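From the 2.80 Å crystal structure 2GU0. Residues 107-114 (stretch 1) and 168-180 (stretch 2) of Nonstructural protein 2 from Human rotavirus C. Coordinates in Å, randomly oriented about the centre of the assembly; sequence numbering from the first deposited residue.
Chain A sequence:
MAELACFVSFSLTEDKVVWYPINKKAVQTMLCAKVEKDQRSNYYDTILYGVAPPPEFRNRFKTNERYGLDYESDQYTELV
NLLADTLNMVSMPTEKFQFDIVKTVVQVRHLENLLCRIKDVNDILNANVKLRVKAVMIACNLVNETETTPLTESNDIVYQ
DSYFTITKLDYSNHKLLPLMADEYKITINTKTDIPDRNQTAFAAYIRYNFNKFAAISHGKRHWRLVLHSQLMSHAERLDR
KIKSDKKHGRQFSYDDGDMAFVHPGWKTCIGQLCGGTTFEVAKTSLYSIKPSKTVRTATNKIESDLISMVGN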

ATOM      1  N   GLN A 107     -27.455   0.668  28.789  1.00 27.78           N
ATOM      2  CA  GLN A 107     -27.361   1.811  27.894  1.00 27.38           C
ATOM      3  C   GLN A 107     -26.205   1.585  26.921  1.00 28.66           C
ATOM      4  O   GLN A 107     -25.126   2.161  27.060  1.00 29.99           O
ATOM      5  CB  GLN A 107     -27.122   3.086  28.690  1.00 29.95           C
ATOM      6  CG  GLN A 107     -28.187   3.398  29.720  1.00 35.10           C
ATOM      7  CD  GLN A 107     -28.162   4.863  30.181  1.00 40.22           C
ATOM      8  OE1 GLN A 107     -28.658   5.182  31.263  1.00 43.77           O
ATOM      9  NE2 GLN A 107     -27.603   5.756  29.357  1.00 38.82           N
ATOM     10  N   VAL A 108     -26.452   0.744  25.928  1.00 28.00           N
ATOM     11  CA  VAL A 108     -25.460   0.377  24.930  1.00 28.02           C
ATOM     12  C   VAL A 108     -24.647   1.484  24.272  1.00 28.64           C
ATOM     13  O   VAL A 108     -23.439   1.345  24.113  1.00 29.99           O
ATOM     14  CB  VAL A 108     -26.106  -0.451  23.811  1.00 28.63           C
ATOM     15  CG1 VAL A 108     -25.044  -0.897  22.824  1.00 26.78           C
ATOM     16  CG2 VAL A 108     -26.834  -1.652  24.408  1.00 28.00           C
ATOM     17  N   ARG A 109     -25.292   2.574  23.873  1.00 29.15           N
ATOM     18  CA  ARG A 109     -24.567   3.648  23.212  1.00 29.23           C
ATOM     19  C   ARG A 109     -23.750   4.438  24.202  1.00 29.67           C
ATOM     20  O   ARG A 109     -22.696   4.981  23.863  1.00 30.60           O
ATOM     21  CB  ARG A 109     -25.530   4.562  22.470  1.00 31.51           C
ATOM     22  CG  ARG A 109     -26.349   3.847  21.413  1.00 32.98           C
ATOM     23  CD  ARG A 109     -27.036   4.842  20.513  1.00 36.89           C
ATOM     24  NE  ARG A 109     -28.255   4.300  19.925  1.00 41.45           N
ATOM     25  CZ  ARG A 109     -29.309   3.911  20.638  1.00 44.00           C
ATOM     26  NH1 ARG A 109     -29.296   3.997  21.972  1.00 43.85           N
ATOM     27  NH2 ARG A 109     -30.379   3.439  20.018  1.00 44.56           N
ATOM     28  N   HIS A 110     -24.244   4.501  25.432  1.00 29.67           N
ATOM     29  CA  HIS A 110     -23.552   5.195  26.508  1.00 28.11           C
ATOM     30  C   HIS A 110     -22.275   4.375  26.777  1.00 27.47           C
ATOM     31  O   HIS A 110     -21.180   4.920  26.823  1.00 27.37           O
ATOM     32  CB  HIS A 110     -24.484   5.263  27.738  1.00 27.11           C
ATOM     33  CG  HIS A 110     -23.898   5.940  28.943  1.00 27.93           C
ATOM     34  ND1 HIS A 110     -24.659   6.698  29.803  1.00 28.03           N
ATOM     35  CD2 HIS A 110     -22.661   5.885  29.494  1.00 29.13           C
ATOM     36  CE1 HIS A 110     -23.924   7.077  30.834  1.00 27.67           C
ATOM     37  NE2 HIS A 110     -22.706   6.595  30.672  1.00 29.02           N
ATOM     38  N   LEU A 111     -22.410   3.060  26.914  1.00 26.81           N
ATOM     39  CA  LEU A 111     -21.247   2.215  27.176  1.00 26.49           C
ATOM     40  C   LEU A 111     -20.245   2.302  26.049  1.00 27.34           C
ATOM     41  O   LEU A 111     -19.030   2.283  26.284  1.00 26.39           O
ATOM     42  CB  LEU A 111     -21.658   0.755  27.361  1.00 25.06           C
ATOM     43  CG  LEU A 111     -22.404   0.465  28.657  1.00 25.00           C
ATOM     44  CD1 LEU A 111     -22.933  -0.944  28.636  1.00 24.42           C
ATOM     45  CD2 LEU A 111     -21.465   0.679  29.831  1.00 24.87           C
ATOM     46  N   GLU A 112     -20.752   2.388  24.821  1.00 28.06           N
ATOM     47  CA  GLU A 112     -19.870   2.468  23.674  1.00 28.67           C
ATOM     48  C   GLU A 112     -19.028   3.720  23.796  1.00 28.59           C
ATOM     49  O   GLU A 112     -17.875   3.734  23.386  1.00 29.91           O
ATOM     50  CB  GLU A 112     -20.664   2.465  22.366  1.00 29.64           C
ATOM     51  CG  GLU A 112     -19.888   3.017  21.180  1.00 34.37           C
ATOM     52  CD  GLU A 112     -19.895   2.115  19.958  1.00 36.39           C
ATOM     53  OE1 GLU A 112     -20.903   1.423  19.721  1.00 38.27           O
ATOM     54  OE2 GLU A 112     -18.894   2.116  19.215  1.00 38.48           O
ATOM     55  N   ASN A 113     -19.585   4.781  24.365  1.00 28.59           N
ATOM     56  CA  ASN A 113     -18.785   5.982  24.520  1.00 27.37           C
ATOM     57  C   ASN A 113     -17.780   5.799  25.642  1.00 26.74           C
ATOM     58  O   ASN A 113     -16.634   6.235  25.514  1.00 27.08           O
ATOM     59  CB  ASN A 113     -19.657   7.209  24.772  1.00 28.45           C
ATOM     60  CG  ASN A 113     -20.008   7.933  23.494  1.00 29.77           C
ATOM     61  OD1 ASN A 113     -19.241   7.906  22.529  1.00 31.40           O
ATOM     62  ND2 ASN A 113     -21.152   8.602  23.480  1.00 30.78           N
ATOM     63  N   LEU A 114     -18.186   5.150  26.734  1.00 24.95           N
ATOM     64  CA  LEU A 114     -17.244   4.925  27.826  1.00 25.40           C
ATOM     65  C   LEU A 114     -16.018   4.175  27.304  1.00 26.26           C
ATOM     66  O   LEU A 114     -14.899   4.462  27.721  1.00 26.20           O
ATOM     67  CB  LEU A 114     -17.887   4.147  28.971  1.00 23.35           C
ATOM     68  CG  LEU A 114     -18.874   4.914  29.860  1.00 22.84           C
ATOM     69  CD1 LEU A 114     -19.506   3.962  30.849  1.00 22.40           C
ATOM     70  CD2 LEU A 114     -18.171   6.016  30.593  1.00 23.19           C
ATOM     71  N   LYS A 168     -20.057  16.408  23.646  1.00 29.99           N
ATOM     72  CA  LYS A 168     -20.810  16.018  22.462  1.00 32.24           C
ATOM     73  C   LYS A 168     -21.143  14.527  22.374  1.00 32.78           C
ATOM     74  O   LYS A 168     -20.265  13.678  22.459  1.00 32.87           O
ATOM     75  CB  LYS A 168     -20.065  16.457  21.198  1.00 32.68           C
ATOM     76  CG  LYS A 168     -20.551  15.776  19.938  1.00 32.34           C
ATOM     77  CD  LYS A 168     -19.882  16.348  18.711  1.00 36.29           C
ATOM     78  CE  LYS A 168     -20.562  17.620  18.262  1.00 38.63           C
ATOM     79  NZ  LYS A 168     -21.986  17.350  17.903  1.00 41.69           N
ATOM     80  N   LEU A 169     -22.428  14.230  22.208  1.00 34.20           N
ATOM     81  CA  LEU A 169     -22.913  12.862  22.081  1.00 37.45           C
ATOM     82  C   LEU A 169     -23.133  12.618  20.598  1.00 40.34           C
ATOM     83  O   LEU A 169     -24.132  13.058  20.006  1.00 41.28           O
ATOM     84  CB  LEU A 169     -24.217  12.677  22.867  1.00 36.37           C
ATOM     85  CG  LEU A 169     -23.983  12.765  24.378  1.00 38.03           C
ATOM     86  CD1 LEU A 169     -25.278  12.685  25.161  1.00 37.25           C
ATOM     87  CD2 LEU A 169     -23.059  11.642  24.772  1.00 38.46           C
ATOM     88  N   ASP A 170     -22.168  11.930  20.001  1.00 41.55           N
ATOM     89  CA  ASP A 170     -22.195  11.636  18.586  1.00 43.26           C
ATOM     90  C   ASP A 170     -22.271  10.139  18.413  1.00 44.32           C
ATOM     91  O   ASP A 170     -21.285   9.434  18.596  1.00 45.46           O
ATOM     92  CB  ASP A 170     -20.925  12.159  17.924  1.00 44.59           C
ATOM     93  CG  ASP A 170     -21.027  12.194  16.421  1.00 46.73           C
ATOM     94  OD1 ASP A 170     -19.982  12.415  15.768  1.00 48.97           O
ATOM     95  OD2 ASP A 170     -22.150  12.010  15.892  1.00 47.46           O
ATOM     96  N   TYR A 171     -23.451   9.659  18.054  1.00 45.18           N
ATOM     97  CA  TYR A 171     -23.671   8.243  17.873  1.00 46.13           C
ATOM     98  C   TYR A 171     -23.494   7.872  16.419  1.00 47.41           C
ATOM     99  O   TYR A 171     -23.288   6.710  16.087  1.00 48.83           O
ATOM    100  CB  TYR A 171     -25.077   7.903  18.356  1.00 46.37           C
ATOM    101  CG  TYR A 171     -25.273   8.242  19.814  1.00 47.40           C
ATOM    102  CD1 TYR A 171     -26.347   9.013  20.242  1.00 48.05           C
ATOM    103  CD2 TYR A 171     -24.362   7.803  20.768  1.00 48.60           C
ATOM    104  CE1 TYR A 171     -26.503   9.336  21.597  1.00 50.57           C
ATOM    105  CE2 TYR A 171     -24.503   8.114  22.114  1.00 49.87           C
ATOM    106  CZ  TYR A 171     -25.570   8.876  22.525  1.00 51.41           C
ATOM    107  OH  TYR A 171     -25.702   9.157  23.864  1.00 53.39           O
ATOM    108  N   SER A 172     -23.552   8.875  15.555  1.00 49.17           N
ATOM    109  CA  SER A 172     -23.425   8.670  14.121  1.00 50.19           C
ATOM    110  C   SER A 172     -22.313   7.708  13.699  1.00 51.63           C
ATOM    111  O   SER A 172     -22.441   7.041  12.674  1.00 52.52           O
ATOM    112  CB  SER A 172     -23.220  10.012  13.422  1.00 50.52           C
ATOM    113  OG  SER A 172     -21.865  10.416  13.499  1.00 52.19           O
ATOM    114  N   ASN A 173     -21.231   7.621  14.472  1.00 52.28           N
ATOM    115  CA  ASN A 173     -20.131   6.727  14.097  1.00 52.92           C
ATOM    116  C   ASN A 173     -19.934   5.462  14.933  1.00 50.65           C
ATOM    117  O   ASN A 173     -18.941   4.758  14.768  1.00 48.69           O
ATOM    118  CB  ASN A 173     -18.813   7.503  14.066  1.00 57.99           C
ATOM    119  CG  ASN A 173     -18.676   8.364  12.823  1.00 63.13           C
ATOM    120  OD1 ASN A 173     -18.734   7.859  11.695  1.00 64.31           O
ATOM    121  ND2 ASN A 173     -18.491   9.673  13.020  1.00 65.52           N
ATOM    122  N   HIS A 174     -20.870   5.176  15.828  1.00 48.20           N
ATOM    123  CA  HIS A 174     -20.776   3.987  16.664  1.00 46.12           C
ATOM    124  C   HIS A 174     -20.838   2.703  15.849  1.00 45.66           C
ATOM    125  O   HIS A 174     -21.570   2.630  14.864  1.00 46.38           O
ATOM    126  CB  HIS A 174     -21.911   3.980  17.675  1.00 44.08           C
ATOM    127  CG  HIS A 174     -21.691   4.902  18.825  1.00 41.75           C
ATOM    128  ND1 HIS A 174     -22.546   4.963  19.901  1.00 40.76           N
ATOM    129  CD2 HIS A 174     -20.683   5.763  19.094  1.00 41.21           C
ATOM    130  CE1 HIS A 174     -22.068   5.815  20.788  1.00 42.30           C
ATOM    131  NE2 HIS A 174     -20.940   6.314  20.322  1.00 40.59           N
ATOM    132  N   LYS A 175     -20.081   1.686  16.256  1.00 43.58           N
ATOM    133  CA  LYS A 175     -20.123   0.419  15.539  1.00 42.56           C
ATOM    134  C   LYS A 175     -21.248  -0.502  16.059  1.00 42.29           C
ATOM    135  O   LYS A 175     -21.744  -1.358  15.329  1.00 42.62           O
ATOM    136  CB  LYS A 175     -18.764  -0.294  15.609  1.00 41.26           C
ATOM    137  CG  LYS A 175     -17.793   0.114  14.498  1.00 41.88           C
ATOM    138  CD  LYS A 175     -16.622  -0.892  14.323  1.00 44.27           C
ATOM    139  CE  LYS A 175     -16.986  -2.184  13.537  1.00 40.05           C
ATOM    140  NZ  LYS A 175     -15.853  -3.174  13.477  1.00 35.05           N
ATOM    141  N   LEU A 176     -21.671  -0.309  17.307  1.00 41.05           N
ATOM    142  CA  LEU A 176     -22.725  -1.138  17.886  1.00 39.35           C
ATOM    143  C   LEU A 176     -24.134  -0.784  17.419  1.00 39.64           C
ATOM    144  O   LEU A 176     -24.767  -1.569  16.722  1.00 41.28           O
ATOM    145  CB  LEU A 176     -22.653  -1.104  19.419  1.00 35.81           C
ATOM    146  CG  LEU A 176     -21.471  -1.852  20.048  1.00 32.28           C
ATOM    147  CD1 LEU A 176     -21.579  -1.822  21.565  1.00 30.64           C
ATOM    148  CD2 LEU A 176     -21.468  -3.292  19.561  1.00 31.24           C
ATOM    149  N   LEU A 177     -24.625   0.391  17.796  1.00 38.89           N
ATOM    150  CA  LEU A 177     -25.959   0.815  17.397  1.00 37.69           C
ATOM    151  C   LEU A 177     -25.925   2.236  16.872  1.00 40.02           C
ATOM    152  O   LEU A 177     -26.303   3.172  17.575  1.00 38.93           O
ATOM    153  CB  LEU A 177     -26.908   0.740  18.581  1.00 37.09           C
ATOM    154  CG  LEU A 177     -27.000  -0.621  19.274  1.00 39.77           C
ATOM    155  CD1 LEU A 177     -27.819  -0.485  20.554  1.00 40.04           C
ATOM    156  CD2 LEU A 177     -27.634  -1.643  18.338  1.00 40.51           C
ATOM    157  N   PRO A 178     -25.478   2.414  15.617  1.00 43.05           N
ATOM    158  CA  PRO A 178     -25.370   3.712  14.938  1.00 44.52           C
ATOM    159  C   PRO A 178     -26.641   4.537  15.064  1.00 46.69           C
ATOM    160  O   PRO A 178     -27.742   3.993  15.022  1.00 47.53           O
ATOM    161  CB  PRO A 178     -25.085   3.318  13.498  1.00 43.59           C
ATOM    162  CG  PRO A 178     -24.296   2.069  13.655  1.00 43.71           C
ATOM    163  CD  PRO A 178     -25.083   1.326  14.706  1.00 43.43           C
ATOM    164  N   LEU A 179     -26.490   5.848  15.219  1.00 49.10           N
ATOM    165  CA  LEU A 179     -27.643   6.738  15.360  1.00 51.19           C
ATOM    166  C   LEU A 179     -27.289   8.166  14.931  1.00 52.76           C
ATOM    167  O   LEU A 179     -26.145   8.609  15.071  1.00 52.17           O
ATOM    168  CB  LEU A 179     -28.129   6.736  16.810  1.00 50.23           C
ATOM    169  CG  LEU A 179     -29.512   7.327  17.033  1.00 49.25           C
ATOM    170  CD1 LEU A 179     -30.511   6.448  16.320  1.00 50.32           C
ATOM    171  CD2 LEU A 179     -29.830   7.399  18.517  1.00 49.05           C
ATOM    172  N   MET A 180     -28.282   8.892  14.430  1.00 54.21           N
ATOM    173  CA  MET A 180     -28.053  10.251  13.945  1.00 54.77           C
ATOM    174  C   MET A 180     -28.366  11.385  14.911  1.00 53.86           C
ATOM    175  O   MET A 180     -27.839  12.483  14.756  1.00 53.90           O
ATOM    176  CB  MET A 180     -28.830  10.460  12.648  1.00 56.41           C
ATOM    177  CG  MET A 180     -28.643   9.320  11.676  1.00 57.05           C
ATOM    178  SD  MET A 180     -26.912   8.867  11.579  1.00 59.28           S
ATOM    179  CE  MET A 180     -26.217  10.316  10.678  1.00 56.31           C
TER

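A helix can hold an irregular loop in place by lending its side chains to backbone groups that no regular secondary structure satisfies, and this pair of segments from rotavirus nonstructural protein 2 is a compact example. Stretch 1 enters a helix after the N-cap residue Gln107. Stretch 2 leaves a strand, reverses through a type I turn from Tyr171 to His174, closed by His174 N to Tyr171 O at 2.9 Å, and then runs along the helix as an irregular loop. The closest alpha carbons pair Arg109 with Leu177 (CA to CA, 6.6 Å) and Glu112 with His174 (CA to CA, 7.2 Å), so the loop after the turn passes the helix in the opposite sense. Val108, Arg109, Glu112 and Asn113 direct their CA-to-CB bonds toward the loop; the spacing is that of one helical face.

Glu112 is the centre of the arrangement. Its chi1 is t at 160°, and chi2, at 129°, lies between wells. This bent course places the carboxylate before two successive amides: Lys175 N donates to Glu112 OE2 at 3.2 Å and Leu176 N to Glu112 OE1 at 3.1 Å, with angles of 158° and 152°. One charged group thus serves two neighbouring backbone donors, one for each oxygen. The same conformation lays the aliphatic part of the side chain on the imidazole of His174, where Glu112 CG sits 3.4 Å from the ring centroid and only 2° off its normal. The off-well chi2 therefore accompanies a side chain that meets backbone and ring at once.

His174, with chi1 m, points its ring into the helix surface. While Glu112 covers a face, Asn113 OD1 approaches the edge and accepts a weak hydrogen bond from His174 NE2 at 3.2 Å. Asn113 has its own chi1 between wells, at -93°, and in that setting its amide oxygen lies near the imidazole plane, while its ND2 is hydrogen-bonded elsewhere in the structure.

Arg109 follows an m, t, t course that extends the chain across Tyr171. Its CD lies over the phenol ring, 4.1 Å from the centroid and 20° off the normal, a CH-pi contact suited to a methylene beside a charged group. Farther along, Arg109 NE makes a weak hydrogen bond to Leu177 O at 3.3 Å; the 121° angle is far from linear. Leu179, with chi1 t and chi2 p, brings its CD2 over one face of the guanidinium, 3.8 Å from Arg109 NE. Tyr171 starts sideways from its CA, yet its m rotamer carries the ring nearer the helix.

At the start of the helix the chemistry turns apolar. Val108, with chi1 t, sets CG1 3.8 Å from Leu176 CD1 and 3.6 Å from Leu177 CD1. Both leucines adopt the common m, t rotamer, and their methyls converge on the same valine branch. Polar anchoring and apolar packing thus share a single helical face.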